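Local coordinates for protein ribonucleoside-diphosphate reductase subunit beta (Streptococcus sanguinis, PDB 4N83) that probably helps supply deoxyribonucleotides for DNA synthesis as the small subunit of ribonucleotide reductase, and here holds a dimanganese centre, at residues 24-30 with 189-194; 82-86 with 201-205; 29-33 with 99-103; 35-40 with 177-183. All blocks are in the same frame, centred on the assembly; numbering follows the deposited sequence.

Contact 1: 24-30 with 189-194; sequences KLTEQFW and RDESVH. With MN (manganese (II) ion), chain I; MN (manganese (II) ion), chain J.
The end of helix 16-27 and the turn after it pack on a metal-binding turn of helix 178-206. Residues 24-27 are helical. K24 is exposed, with CD 4.0 Å from V193 CG2. L25 is nearest in register to D190, with 6.9 Å between CA atoms. The m,t side chain brings L25 CD2 to 4.0 Å from V193 CG1 and 3.6 Å from H194 NE2. Q28 is the first residue to leave helical angles (phi/psi -91/33). Its CB points toward the other helix, and Q28 CG lies over a face of the R189 guanidinium, 3.5 Å from R189 NE. F29 faces away and stacks on F29 of the second subunit. W30 is extended, and its p rotamer turns the indole back toward helix 178-206. W30 NE1 donates a hydrogen bond to D190 OD2 (2.7 Å, 156°). D190 OD2 also accepts from H100 NE2. This Trp-Asp-His array recurs in class I reductase small subunits, and as in its relatives it probably belongs to the radical-transfer path. One residue on, E191 bridges the metals: OE1 is 2.4 Å from the manganese of chain I, and OE2 is 2.2 Å from that of chain J. H194 ND1 donates to E191 OE1 (3.1 Å). Helix 84-111 borders the contact, with N92 against L25 and M96 against both W30 and D190. I183, L186 and I187 of helix 178-206 pack on the indole.

Contact 2: 82-86 with 201-205; sequences RTAHE and KFQLA
This is a side-chain contact between the start of helix 84-111 and the last turns of helix 178-206, away from the metal site. The backbones stay apart. The nearest CA atoms, of R82 and K201, are 8.5 Å apart. R82 and T83 precede the helix, and T83 is its N-cap: T83 OG1 accepts from E86 N at 3.1 Å. The extended t,t side chain of E86 reaches R82 N, which donates to E86 OE1 (3.0 Å). The same OE1 makes a long salt bridge of 3.7 Å to K201 NZ. The K201 chain, m,m and then extended, reaches across, with CG 3.5 Å from E86 OE2 and CD 3.7 Å from R82 CD. The stronger partner of K201 NZ is D15, in a salt bridge. R82 reaches across to segment 201-205. L204 CB lies over one face of its guanidinium, R82 NE is 3.9 Å from L204 CD2, and R82 NH1 is 3.9 Å from A205 CB. R82 NH2 forms a salt bridge with E208, just past the helix end. It is thus a charged network at one end of the helical bundle. D18 of helix 16-27 hydrogen-bonds T83 OG1, and K150 of helix 148-160 packs beside K201.

Contact 3: 29-33 with 99-103; sequences FWLDT and VHAKS
Here the non-helical segment after helix 16-27 lies against helix 84-111 of the ferritin-like helical bundle, beside its dimetal site. V99 comes first. It points toward the segment, and its t rotamer puts CG1 over the W30 six-membered ring, 4.1 Å from the centroid and 7° off the ring normal. This is a CH-pi contact. V99 CG1 is also 3.7 Å from W30 O. H100 is part of the manganese site. Its CB points away, but the imidazole meets the indole rim to rim, with centroids 5.9 Å apart and planes at 21°. W30 CZ2 is 3.6 Å from H100 CD2. Both rings are tied to D190 of helix 178-206, which accepts from W30 NE1 and H100 NE2. K102 extends past D32, with CE 3.7 Å from D32 OD1. Their charges, K102 NZ and D32 OD1, lie 4.1 Å apart, beyond a salt bridge. D32 OD1 instead hydrogen-bonds S106. K102 also packs on W22 of the second subunit. S103 marks the closest backbone approach, with its CA 5.4 Å from that of D32. S103 CB is 4.0 Å from W30 CH2, and its p rotamer lets S103 OG donate to H100 O at 2.6 Å.

Contact 4: 35-40 with 177-183; sequences IPLSND and LANVAEI
N179 and D40 have the largest buried areas here, with I35 next. N179 sits in the first turn of helix 178-206, and its CB points toward the segment 35-40. D40 ends a short 3-10 turn, residues 38-40, and its m rotamer aims the carboxylate at the start of that helix. D40 OD2 accepts from V180 N (3.2 Å, 157°) and more weakly from N179 N (2.8 Å, 125°). D40 OD1 takes a weak bond from N179 ND2 at 2.7 Å. An acidic side chain thus meets the first-turn amides of a helix N terminus. L177 holds the N-cap position, with left-handed angles (53/61), and its CA is 5.6 Å from that of D40. The contact joins the loop before helix 41-44 to one of the long helices of the ferritin-like bundle. A second register point pairs the CA atoms of L37 and N179, 5.7 Å apart. I35 provides the apolar part. I35 CD1 is 3.7 Å from I183 CB, and I35 CG2 is 3.7 Å from N179 CB. L37 CD2 packs at 4.1 Å from V180 CG2. L37 also touches S106 and T110 of helix 84-111, and I183 its S103 and I107.

From the N terminus, contacts 1 and 3 overlap at F29 and W30, and W30 makes contacts in both. Contact 3 closes the shorter loop, contact 1 the longer. Contact 4 starts a few residues on and ends before 189-194, so its loop lies within that of contact 1 and crosses that of contact 3. Contact 2 starts at 82-86 and ends at 201-205, crossing the other three. Contacts 1, 3 and 4 touch one another through W30, D190, H100 and I183. Contact 2 stands apart, about 36 Å from contact 4 between centres. Contacts 1 and 4 tie the N-terminal region to helix 178-206, contact 3 ties it to helix 84-111, and contact 2 joins those helices.

Contact 1: 24-30 with 189-194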
# COMPACT_ATOMS: atom_id res chain seq x y z
N LYS A 24 11.77 -6.02 6.66
CA LYS A 24 11.44 -5.56 8.00
C LYS A 24 10.00 -5.07 8.12
O LYS A 24 9.28 -5.45 9.05
CB LYS A 24 12.40 -4.45 8.44
CG LYS A 24 12.10 -3.89 9.83
CD LYS A 24 13.37 -3.50 10.57
CE LYS A 24 14.06 -4.72 11.17
NZ LYS A 24 15.26 -4.36 11.97
N LEU A 25 9.57 -4.24 7.17
CA LEU A 25 8.22 -3.67 7.21
C LEU A 25 7.13 -4.71 6.97
O LEU A 25 6.11 -4.70 7.66
CB LEU A 25 8.09 -2.53 6.19
CG LEU A 25 8.80 -1.21 6.56
CD1 LEU A 25 8.92 -0.31 5.34
CD2 LEU A 25 8.06 -0.49 7.68
N THR A 26 7.35 -5.61 6.02
CA THR A 26 6.40 -6.69 5.75
C THR A 26 6.31 -7.65 6.94
O THR A 26 5.23 -8.13 7.28
CB THR A 26 6.78 -7.48 4.49
OG1 THR A 26 8.15 -7.88 4.56
CG2 THR A 26 6.55 -6.63 3.24
N GLU A 27 7.46 -7.94 7.56
CA GLU A 27 7.49 -8.71 8.80
C GLU A 27 6.82 -7.95 9.95
O GLU A 27 6.28 -8.57 10.88
CB GLU A 27 8.93 -9.07 9.18
CG GLU A 27 9.55 -10.17 8.33
CD GLU A 27 11.00 -10.44 8.68
OE1 GLU A 27 11.69 -9.53 9.19
OE2 GLU A 27 11.47 -11.57 8.44
N GLN A 28 6.85 -6.62 9.89
CA GLN A 28 6.17 -5.76 10.86
C GLN A 28 4.73 -5.41 10.45
O GLN A 28 4.25 -4.32 10.75
CB GLN A 28 6.97 -4.48 11.09
CG GLN A 28 8.24 -4.65 11.91
CD GLN A 28 9.01 -3.35 12.10
OE1 GLN A 28 8.45 -2.26 11.93
NE2 GLN A 28 10.28 -3.46 12.45
N PHE A 29 4.05 -6.33 9.77
CA PHE A 29 2.65 -6.16 9.39
C PHE A 29 1.75 -6.40 10.61
O PHE A 29 2.02 -7.29 11.41
CB PHE A 29 2.29 -7.13 8.25
CG PHE A 29 0.82 -7.22 7.94
CD1 PHE A 29 0.27 -6.51 6.88
CD2 PHE A 29 -0.02 -8.03 8.70
CE1 PHE A 29 -1.08 -6.60 6.58
CE2 PHE A 29 -1.37 -8.12 8.41
CZ PHE A 29 -1.90 -7.40 7.35
N TRP A 30 0.68 -5.62 10.73
CA TRP A 30 -0.28 -5.79 11.83
C TRP A 30 -1.65 -5.17 11.55
O TRP A 30 -1.79 -4.35 10.63
CB TRP A 30 0.29 -5.21 13.13
CG TRP A 30 0.56 -3.74 13.07
CD1 TRP A 30 1.66 -3.13 12.55
CD2 TRP A 30 -0.28 -2.69 13.56
NE1 TRP A 30 1.56 -1.76 12.69
CE2 TRP A 30 0.37 -1.47 13.30
CE3 TRP A 30 -1.53 -2.67 14.20
CZ2 TRP A 30 -0.18 -0.23 13.66
CZ3 TRP A 30 -2.08 -1.44 14.55
CH2 TRP A 30 -1.40 -0.24 14.27
N ARG A 189 6.88 1.61 16.05
CA ARG A 189 7.80 0.62 15.47
C ARG A 189 7.89 0.77 13.95
O ARG A 189 8.97 0.66 13.38
CB ARG A 189 7.37 -0.80 15.84
CG ARG A 189 8.40 -1.86 15.50
CD ARG A 189 7.92 -3.26 15.85
NE ARG A 189 6.87 -3.74 14.95
CZ ARG A 189 6.25 -4.91 15.06
NH1 ARG A 189 6.55 -5.75 16.05
NH2 ARG A 189 5.31 -5.25 14.18
N ASP A 190 6.75 1.00 13.31
CA ASP A 190 6.71 1.22 11.86
C ASP A 190 7.32 2.56 11.47
O ASP A 190 8.11 2.64 10.53
CB ASP A 190 5.27 1.15 11.33
CG ASP A 190 4.74 -0.27 11.22
OD1 ASP A 190 5.54 -1.21 11.02
OD2 ASP A 190 3.51 -0.44 11.34
N GLU A 191 6.96 3.62 12.20
CA GLU A 191 7.43 4.97 11.88
C GLU A 191 8.91 5.17 12.19
O GLU A 191 9.56 6.01 11.58
CB GLU A 191 6.58 6.03 12.60
CG GLU A 191 5.13 6.11 12.14
CD GLU A 191 4.98 6.35 10.65
OE1 GLU A 191 5.93 6.86 10.01
OE2 GLU A 191 3.90 6.03 10.10
N SER A 192 9.44 4.40 13.14
CA SER A 192 10.87 4.40 13.42
C SER A 192 11.66 3.93 12.20
O SER A 192 12.73 4.46 11.90
CB SER A 192 11.19 3.52 14.63
OG SER A 192 12.57 3.56 14.94
N VAL A 193 11.12 2.93 11.50
CA VAL A 193 11.75 2.38 10.30
C VAL A 193 11.51 3.27 9.08
O VAL A 193 12.38 3.38 8.20
CB VAL A 193 11.24 0.95 10.00
CG1 VAL A 193 11.87 0.40 8.72
CG2 VAL A 193 11.52 0.02 11.17
N HIS A 194 10.35 3.92 9.01
CA HIS A 194 10.04 4.85 7.92
C HIS A 194 10.99 6.03 7.91
O HIS A 194 11.55 6.39 6.87
CB HIS A 194 8.59 5.36 8.01
CG HIS A 194 7.56 4.32 7.71
ND1 HIS A 194 6.28 4.37 8.22
CD2 HIS A 194 7.62 3.19 6.97
CE1 HIS A 194 5.60 3.32 7.80
NE2 HIS A 194 6.38 2.59 7.03
MN MN I . 5.84 7.25 7.61
MN MN J . 2.04 7.15 10.43

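Contact 2: 82-86 with 201-205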
# COMPACT_ATOMS: atom_id res chain seq x y z
N ARG A 82 14.09 6.32 -6.77
CA ARG A 82 15.40 6.01 -7.34
C ARG A 82 15.38 4.63 -7.99
O ARG A 82 15.66 4.49 -9.17
CB ARG A 82 16.49 6.07 -6.26
CG ARG A 82 16.54 7.38 -5.49
CD ARG A 82 17.67 7.39 -4.47
NE ARG A 82 18.99 7.39 -5.10
CZ ARG A 82 19.65 8.48 -5.51
NH1 ARG A 82 19.13 9.70 -5.36
NH2 ARG A 82 20.84 8.35 -6.07
N THR A 83 15.03 3.62 -7.19
CA THR A 83 14.97 2.23 -7.66
C THR A 83 13.52 1.77 -7.74
O THR A 83 12.66 2.29 -7.04
CB THR A 83 15.73 1.29 -6.70
OG1 THR A 83 14.97 1.09 -5.50
CG2 THR A 83 17.10 1.87 -6.34
N ALA A 84 13.26 0.78 -8.59
CA ALA A 84 11.91 0.21 -8.73
C ALA A 84 11.40 -0.36 -7.40
O ALA A 84 10.21 -0.28 -7.10
CB ALA A 84 11.89 -0.86 -9.80
N HIS A 85 12.32 -0.92 -6.62
CA HIS A 85 12.00 -1.57 -5.35
C HIS A 85 11.56 -0.55 -4.31
O HIS A 85 10.72 -0.85 -3.46
CB HIS A 85 13.21 -2.36 -4.84
CG HIS A 85 13.95 -3.09 -5.91
ND1 HIS A 85 15.11 -2.60 -6.48
CD2 HIS A 85 13.69 -4.26 -6.54
CE1 HIS A 85 15.54 -3.45 -7.40
NE2 HIS A 85 14.69 -4.46 -7.45
N GLU A 86 12.14 0.65 -4.38
CA GLU A 86 11.76 1.75 -3.50
C GLU A 86 10.28 2.12 -3.63
O GLU A 86 9.62 2.42 -2.64
CB GLU A 86 12.64 2.98 -3.79
CG GLU A 86 12.37 4.18 -2.90
CD GLU A 86 13.36 5.31 -3.11
OE1 GLU A 86 14.26 5.18 -3.97
OE2 GLU A 86 13.25 6.34 -2.42
N LYS A 201 17.48 7.64 2.09
CA LYS A 201 17.36 8.05 0.68
C LYS A 201 17.55 9.56 0.51
O LYS A 201 17.93 10.03 -0.56
CB LYS A 201 16.00 7.63 0.11
CG LYS A 201 15.86 6.13 -0.14
CD LYS A 201 16.60 5.72 -1.40
CE LYS A 201 16.61 4.21 -1.59
NZ LYS A 201 17.45 3.79 -2.75
N PHE A 202 17.28 10.31 1.58
CA PHE A 202 17.57 11.74 1.63
C PHE A 202 19.08 12.01 1.57
O PHE A 202 19.53 12.86 0.81
CB PHE A 202 16.97 12.35 2.91
CG PHE A 202 17.36 13.77 3.16
CD1 PHE A 202 16.68 14.82 2.54
CD2 PHE A 202 18.41 14.07 4.02
CE1 PHE A 202 17.04 16.13 2.78
CE2 PHE A 202 18.77 15.39 4.26
CZ PHE A 202 18.09 16.42 3.64
N GLN A 203 19.85 11.25 2.35
CA GLN A 203 21.31 11.41 2.41
C GLN A 203 22.02 11.03 1.11
O GLN A 203 23.13 11.50 0.86
CB GLN A 203 21.89 10.60 3.57
CG GLN A 203 21.52 11.13 4.95
CD GLN A 203 21.85 10.15 6.06
OE1 GLN A 203 22.92 9.54 6.06
NE2 GLN A 203 20.95 10.01 7.02
N LEU A 204 21.40 10.17 0.31
CA LEU A 204 21.94 9.83 -1.01
C LEU A 204 21.85 11.03 -1.95
O LEU A 204 22.83 11.38 -2.60
CB LEU A 204 21.20 8.63 -1.62
CG LEU A 204 21.89 7.26 -1.46
CD1 LEU A 204 22.28 6.97 -0.02
CD2 LEU A 204 20.99 6.16 -2.01
N ALA A 205 20.67 11.64 -2.01
CA ALA A 205 20.44 12.81 -2.87
C ALA A 205 20.98 14.11 -2.26
O ALA A 205 21.08 15.12 -2.95
CB ALA A 205 18.96 12.95 -3.18

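Contact 3: 29-33 with 99-103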
# COMPACT_ATOMS: atom_id res chain seq x y z
N PHE A 29 4.05 -6.33 9.77
CA PHE A 29 2.65 -6.16 9.39
C PHE A 29 1.75 -6.40 10.61
O PHE A 29 2.02 -7.29 11.41
CB PHE A 29 2.29 -7.13 8.25
CG PHE A 29 0.82 -7.22 7.94
CD1 PHE A 29 0.27 -6.51 6.88
CD2 PHE A 29 -0.02 -8.03 8.70
CE1 PHE A 29 -1.08 -6.60 6.58
CE2 PHE A 29 -1.37 -8.12 8.41
CZ PHE A 29 -1.90 -7.40 7.35
N TRP A 30 0.68 -5.62 10.73
CA TRP A 30 -0.28 -5.79 11.83
C TRP A 30 -1.65 -5.17 11.55
O TRP A 30 -1.79 -4.35 10.63
CB TRP A 30 0.29 -5.21 13.13
CG TRP A 30 0.56 -3.74 13.07
CD1 TRP A 30 1.66 -3.13 12.55
CD2 TRP A 30 -0.28 -2.69 13.56
NE1 TRP A 30 1.56 -1.76 12.69
CE2 TRP A 30 0.37 -1.47 13.30
CE3 TRP A 30 -1.53 -2.67 14.20
CZ2 TRP A 30 -0.18 -0.23 13.66
CZ3 TRP A 30 -2.08 -1.44 14.55
CH2 TRP A 30 -1.40 -0.24 14.27
N LEU A 31 -2.64 -5.56 12.35
CA LEU A 31 -4.00 -5.04 12.25
C LEU A 31 -4.59 -4.73 13.62
O LEU A 31 -4.31 -5.42 14.60
CB LEU A 31 -4.90 -6.04 11.51
CG LEU A 31 -4.75 -6.14 9.99
CD1 LEU A 31 -5.54 -7.32 9.46
CD2 LEU A 31 -5.19 -4.85 9.31
N ASP A 32 -5.43 -3.70 13.67
CA ASP A 32 -6.10 -3.28 14.90
C ASP A 32 -7.14 -4.29 15.40
O ASP A 32 -7.48 -4.30 16.58
CB ASP A 32 -6.76 -1.90 14.72
CG ASP A 32 -7.64 -1.83 13.48
OD1 ASP A 32 -8.88 -1.90 13.62
OD2 ASP A 32 -7.09 -1.70 12.36
N THR A 33 -7.64 -5.12 14.49
CA THR A 33 -8.67 -6.11 14.82
C THR A 33 -8.16 -7.27 15.70
O THR A 33 -8.96 -7.98 16.30
CB THR A 33 -9.30 -6.70 13.55
OG1 THR A 33 -8.27 -7.09 12.64
CG2 THR A 33 -10.20 -5.66 12.87
N VAL A 99 -3.42 2.00 7.86
CA VAL A 99 -3.68 1.15 9.03
C VAL A 99 -3.53 1.98 10.30
O VAL A 99 -4.31 1.83 11.24
CB VAL A 99 -2.74 -0.07 9.09
CG1 VAL A 99 -2.92 -0.84 10.39
CG2 VAL A 99 -2.98 -0.99 7.90
N HIS A 100 -2.53 2.86 10.32
CA HIS A 100 -2.33 3.78 11.45
C HIS A 100 -3.52 4.72 11.60
O HIS A 100 -3.98 4.97 12.72
CB HIS A 100 -1.05 4.60 11.28
CG HIS A 100 0.20 3.78 11.17
ND1 HIS A 100 1.40 4.30 10.74
CD2 HIS A 100 0.43 2.47 11.43
CE1 HIS A 100 2.32 3.35 10.75
NE2 HIS A 100 1.76 2.23 11.16
N ALA A 101 -4.03 5.22 10.48
CA ALA A 101 -5.19 6.11 10.48
C ALA A 101 -6.45 5.39 10.98
O ALA A 101 -7.23 5.97 11.74
CB ALA A 101 -5.42 6.67 9.08
N LYS A 102 -6.63 4.14 10.56
CA LYS A 102 -7.79 3.35 10.98
C LYS A 102 -7.71 2.96 12.46
O LYS A 102 -8.72 3.03 13.17
CB LYS A 102 -7.93 2.09 10.12
CG LYS A 102 -9.04 1.15 10.58
CD LYS A 102 -9.26 0.00 9.61
CE LYS A 102 -10.11 -1.09 10.24
NZ LYS A 102 -11.45 -0.60 10.67
N SER A 103 -6.53 2.55 12.92
CA SER A 103 -6.34 2.05 14.29
C SER A 103 -6.93 2.97 15.36
O SER A 103 -7.42 2.49 16.39
CB SER A 103 -4.86 1.80 14.57
OG SER A 103 -4.08 2.96 14.31

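Contact 4: 35-40 with 177-183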
# COMPACT_ATOMS: atom_id res chain seq x y z
N ILE A 35 -5.90 -6.85 18.35
CA ILE A 35 -5.73 -6.36 19.72
C ILE A 35 -7.08 -6.26 20.45
O ILE A 35 -8.01 -5.65 19.93
CB ILE A 35 -5.03 -4.97 19.73
CG1 ILE A 35 -3.60 -5.10 19.19
CG2 ILE A 35 -5.01 -4.38 21.13
CD1 ILE A 35 -2.97 -3.78 18.79
N PRO A 36 -7.18 -6.85 21.65
CA PRO A 36 -8.41 -6.77 22.44
C PRO A 36 -8.49 -5.47 23.25
O PRO A 36 -7.90 -5.36 24.33
CB PRO A 36 -8.31 -7.98 23.37
CG PRO A 36 -6.84 -8.18 23.57
CD PRO A 36 -6.16 -7.70 22.31
N LEU A 37 -9.24 -4.50 22.74
CA LEU A 37 -9.35 -3.18 23.37
C LEU A 37 -10.37 -3.14 24.51
O LEU A 37 -10.33 -2.24 25.35
CB LEU A 37 -9.70 -2.12 22.32
CG LEU A 37 -8.60 -1.85 21.28
CD1 LEU A 37 -9.19 -1.29 20.00
CD2 LEU A 37 -7.54 -0.93 21.85
N SER A 38 -11.27 -4.12 24.55
CA SER A 38 -12.33 -4.18 25.57
C SER A 38 -11.80 -4.45 26.98
O SER A 38 -12.47 -4.14 27.96
CB SER A 38 -13.36 -5.25 25.20
OG SER A 38 -12.79 -6.55 25.21
N ASN A 39 -10.60 -5.03 27.07
CA ASN A 39 -9.96 -5.30 28.37
C ASN A 39 -9.41 -4.04 29.05
O ASN A 39 -9.07 -4.08 30.23
CB ASN A 39 -8.83 -6.32 28.21
CG ASN A 39 -9.31 -7.65 27.64
OD1 ASN A 39 -8.52 -8.39 27.04
ND2 ASN A 39 -10.59 -7.96 27.81
N ASP A 40 -9.32 -2.93 28.31
CA ASP A 40 -8.85 -1.65 28.85
C ASP A 40 -9.99 -0.73 29.29
O ASP A 40 -9.74 0.40 29.71
CB ASP A 40 -7.97 -0.94 27.83
CG ASP A 40 -6.64 -1.63 27.62
OD1 ASP A 40 -6.57 -2.86 27.84
OD2 ASP A 40 -5.67 -0.95 27.25
N LEU A 177 -3.82 1.33 30.55
CA LEU A 177 -4.15 1.37 29.12
C LEU A 177 -3.14 0.57 28.29
O LEU A 177 -2.47 1.12 27.41
CB LEU A 177 -4.24 2.82 28.62
CG LEU A 177 -5.18 3.77 29.37
CD1 LEU A 177 -5.03 5.18 28.83
CD2 LEU A 177 -6.62 3.31 29.27
N ALA A 178 -3.06 -0.73 28.56
CA ALA A 178 -2.04 -1.60 27.96
C ALA A 178 -2.27 -1.85 26.47
O ALA A 178 -1.35 -1.71 25.66
CB ALA A 178 -1.96 -2.92 28.71
N ASN A 179 -3.50 -2.23 26.12
CA ASN A 179 -3.86 -2.50 24.73
C ASN A 179 -3.95 -1.24 23.87
O ASN A 179 -3.68 -1.28 22.67
CB ASN A 179 -5.19 -3.26 24.67
CG ASN A 179 -5.10 -4.63 25.33
OD1 ASN A 179 -4.19 -5.41 25.04
ND2 ASN A 179 -6.06 -4.93 26.20
N VAL A 180 -4.33 -0.12 24.49
CA VAL A 180 -4.35 1.18 23.82
C VAL A 180 -2.92 1.68 23.59
O VAL A 180 -2.67 2.47 22.68
CB VAL A 180 -5.16 2.23 24.62
CG1 VAL A 180 -5.17 3.57 23.90
CG2 VAL A 180 -6.58 1.74 24.86
N ALA A 181 -1.99 1.23 24.43
CA ALA A 181 -0.58 1.57 24.28
C ALA A 181 0.09 0.71 23.20
O ALA A 181 0.86 1.22 22.40
CB ALA A 181 0.14 1.42 25.60
N GLU A 182 -0.21 -0.59 23.20
CA GLU A 182 0.37 -1.53 22.23
C GLU A 182 0.05 -1.16 20.78
O GLU A 182 0.89 -1.31 19.90
CB GLU A 182 -0.10 -2.98 22.50
CG GLU A 182 0.87 -3.80 23.34
CD GLU A 182 2.13 -4.22 22.58
OE1 GLU A 182 3.09 -4.68 23.24
OE2 GLU A 182 2.16 -4.11 21.34
N ILE A 183 -1.17 -0.69 20.54
CA ILE A 183 -1.60 -0.28 19.20
C ILE A 183 -0.87 0.99 18.75
O ILE A 183 -0.71 1.23 17.56
CB ILE A 183 -3.13 -0.10 19.14
CG1 ILE A 183 -3.63 -0.17 17.70
CG2 ILE A 183 -3.57 1.19 19.81
CD1 ILE A 183 -5.12 -0.36 17.59